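Local atomic coordinates of TRAP dicarboxylate transporter, DctP subunit (Anaerococcus prevoti, PDB entry 4N91), a protein that binds D-glucuronate, in both its alpha and beta forms, and probably serves as the extracytoplasmic solute-binding component of a TRAP transporter. Residues 172-178 / 191-197. Residues are numbered along the deposited sequence.
Sequences LKIRVQQ and SSASPMG. With BDP (beta-D-glucopyranuronic acid), chain C.
Two parallel strands joined through a helix form a beta-alpha-beta unit, whose C-terminal strand ends here reach the sugar pocket of a TRAP solute-binding protein. Both backbones are extended; the axes of strands 173-176 and 192-195 approach to 4.3 Å, with 41° between their N-to-C directions, Lys-173 opposite Ser-192 and Val-176 opposite Pro-195. Backbone hydrogen bonds link Ile-174 N to Ser-192 O (2.9 Å), Ser-194 N to Ile-174 O (2.9 Å), Val-176 N to Ser-194 O (3.2 Å) and Met-196 N to Val-176 O (3.2 Å). Arg-175 (chi1 t, chi2 -92°, chi3 t) runs along the pair; its NE and NH2 both donate to Met-196 O (3.0 and 2.8 Å), consistent with holding the guanidinium in place, while NH1 donates to BDP O6B (2.7 Å) and NH2 to BDP O6A (2.9 Å), a bidentate grip on the carboxylate. On the other face, Val-176 CG2 packs 3.8 Å from Ala-193 CB. Met-186 of connecting helix 180-188 covers that face, while Arg-175 and Met-196 touch helix 201-207, and Arg-154 of strand 154-158 adjoins Arg-175 and Gln-177.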
# COMPACT_ATOMS: atom_id res chain seq x y z
N LEU A 172 -10.92 -21.48 2.87
CA LEU A 172 -9.86 -21.05 1.95
C LEU A 172 -8.69 -20.47 2.73
O LEU A 172 -8.85 -19.96 3.85
CB LEU A 172 -10.35 -19.98 0.97
CG LEU A 172 -11.53 -20.34 0.06
CD1 LEU A 172 -11.76 -19.22 -0.94
CD2 LEU A 172 -11.30 -21.66 -0.63
N LYS A 173 -7.51 -20.53 2.12
CA LYS A 173 -6.32 -19.89 2.64
C LYS A 173 -6.04 -18.72 1.71
O LYS A 173 -5.80 -18.91 0.51
CB LYS A 173 -5.13 -20.84 2.57
CG LYS A 173 -5.27 -22.07 3.47
CD LYS A 173 -4.01 -22.90 3.44
CE LYS A 173 -4.19 -24.24 4.13
NZ LYS A 173 -2.87 -24.93 4.28
N ILE A 174 -6.11 -17.50 2.25
CA ILE A 174 -5.99 -16.30 1.45
C ILE A 174 -4.73 -15.58 1.86
O ILE A 174 -4.53 -15.32 3.04
CB ILE A 174 -7.19 -15.36 1.67
CG1 ILE A 174 -8.49 -16.07 1.28
CG2 ILE A 174 -7.00 -14.06 0.94
CD1 ILE A 174 -8.59 -16.45 -0.20
N ARG A 175 -3.88 -15.24 0.89
CA ARG A 175 -2.66 -14.50 1.21
C ARG A 175 -3.02 -13.07 1.62
O ARG A 175 -3.90 -12.43 1.01
CB ARG A 175 -1.69 -14.47 0.02
CG ARG A 175 -0.42 -13.69 0.29
CD ARG A 175 -0.52 -12.22 -0.12
NE ARG A 175 0.68 -11.47 0.20
CZ ARG A 175 0.86 -10.20 -0.14
NH1 ARG A 175 -0.09 -9.56 -0.81
NH2 ARG A 175 1.99 -9.58 0.19
N VAL A 176 -2.32 -12.60 2.65
CA VAL A 176 -2.37 -11.20 3.04
C VAL A 176 -0.93 -10.73 3.25
O VAL A 176 0.01 -11.52 3.20
CB VAL A 176 -3.18 -10.98 4.32
CG1 VAL A 176 -4.64 -11.37 4.05
CG2 VAL A 176 -2.61 -11.79 5.46
N GLN A 177 -0.76 -9.42 3.43
CA GLN A 177 0.53 -8.88 3.80
C GLN A 177 0.84 -9.22 5.24
O GLN A 177 -0.02 -9.74 5.97
CB GLN A 177 0.52 -7.38 3.59
CG GLN A 177 0.23 -6.98 2.14
CD GLN A 177 0.39 -5.49 1.93
OE1 GLN A 177 1.50 -4.98 1.79
NE2 GLN A 177 -0.71 -4.80 1.93
N GLN A 178 2.07 -8.95 5.66
CA GLN A 178 2.48 -9.21 7.04
C GLN A 178 1.91 -8.12 7.95
O GLN A 178 2.60 -7.17 8.34
CB GLN A 178 4.00 -9.31 7.18
CG GLN A 178 4.43 -9.93 8.51
CD GLN A 178 5.93 -10.00 8.72
OE1 GLN A 178 6.48 -9.30 9.56
NE2 GLN A 178 6.60 -10.85 7.96
N SER A 191 -12.37 -17.13 7.50
CA SER A 191 -11.38 -17.67 6.59
C SER A 191 -10.05 -17.85 7.32
O SER A 191 -9.99 -17.85 8.57
CB SER A 191 -11.28 -16.72 5.40
OG SER A 191 -10.56 -17.28 4.33
N SER A 192 -8.97 -17.99 6.56
CA SER A 192 -7.65 -18.20 7.13
C SER A 192 -6.64 -17.35 6.36
O SER A 192 -6.65 -17.34 5.14
CB SER A 192 -7.27 -19.67 7.01
OG SER A 192 -6.02 -19.90 7.63
N ALA A 193 -5.79 -16.60 7.07
CA ALA A 193 -4.78 -15.79 6.42
C ALA A 193 -3.45 -16.51 6.26
O ALA A 193 -2.99 -17.20 7.17
CB ALA A 193 -4.55 -14.55 7.23
N SER A 194 -2.78 -16.24 5.15
CA SER A 194 -1.43 -16.70 4.93
C SER A 194 -0.57 -15.51 4.61
O SER A 194 -0.44 -15.12 3.46
CB SER A 194 -1.35 -17.67 3.74
OG SER A 194 -1.91 -18.90 4.09
N PRO A 195 0.05 -14.92 5.63
CA PRO A 195 0.88 -13.72 5.37
C PRO A 195 2.20 -14.08 4.70
O PRO A 195 2.84 -15.04 5.12
CB PRO A 195 1.15 -13.15 6.76
CG PRO A 195 0.41 -14.03 7.71
CD PRO A 195 -0.07 -15.24 7.05
N MSE A 196 2.57 -13.34 3.67
CA MSE A 196 3.85 -13.56 2.98
C MSE A 196 4.13 -12.35 2.11
O MSE A 196 3.24 -11.55 1.82
CB MSE A 196 3.79 -14.81 2.10
CG MSE A 196 2.82 -14.66 0.95
SE MSE A 196 2.57 -16.31 -0.10
CE MSE A 196 1.62 -17.33 1.19
N GLY A 197 5.38 -12.23 1.68
CA GLY A 197 5.78 -11.13 0.83
C GLY A 197 5.21 -11.18 -0.57
O GLY A 197 4.90 -12.23 -1.09
C1 BDP C . 0.36 -3.57 -3.61
C2 BDP C . 1.08 -2.52 -2.91
C3 BDP C . 2.43 -3.01 -2.47
C4 BDP C . 2.32 -4.15 -1.62
C5 BDP C . 1.53 -5.20 -2.30
C6 BDP C . 1.24 -6.40 -1.37
O2 BDP C . 1.39 -1.57 -4.01
O3 BDP C . 3.17 -1.93 -1.80
O4 BDP C . 3.49 -4.63 -1.18
O5 BDP C . 0.23 -4.68 -2.72
O6A BDP C . 2.24 -6.94 -0.86
O1 BDP C . -1.01 -3.12 -3.75
O6B BDP C . 0.09 -6.89 -1.36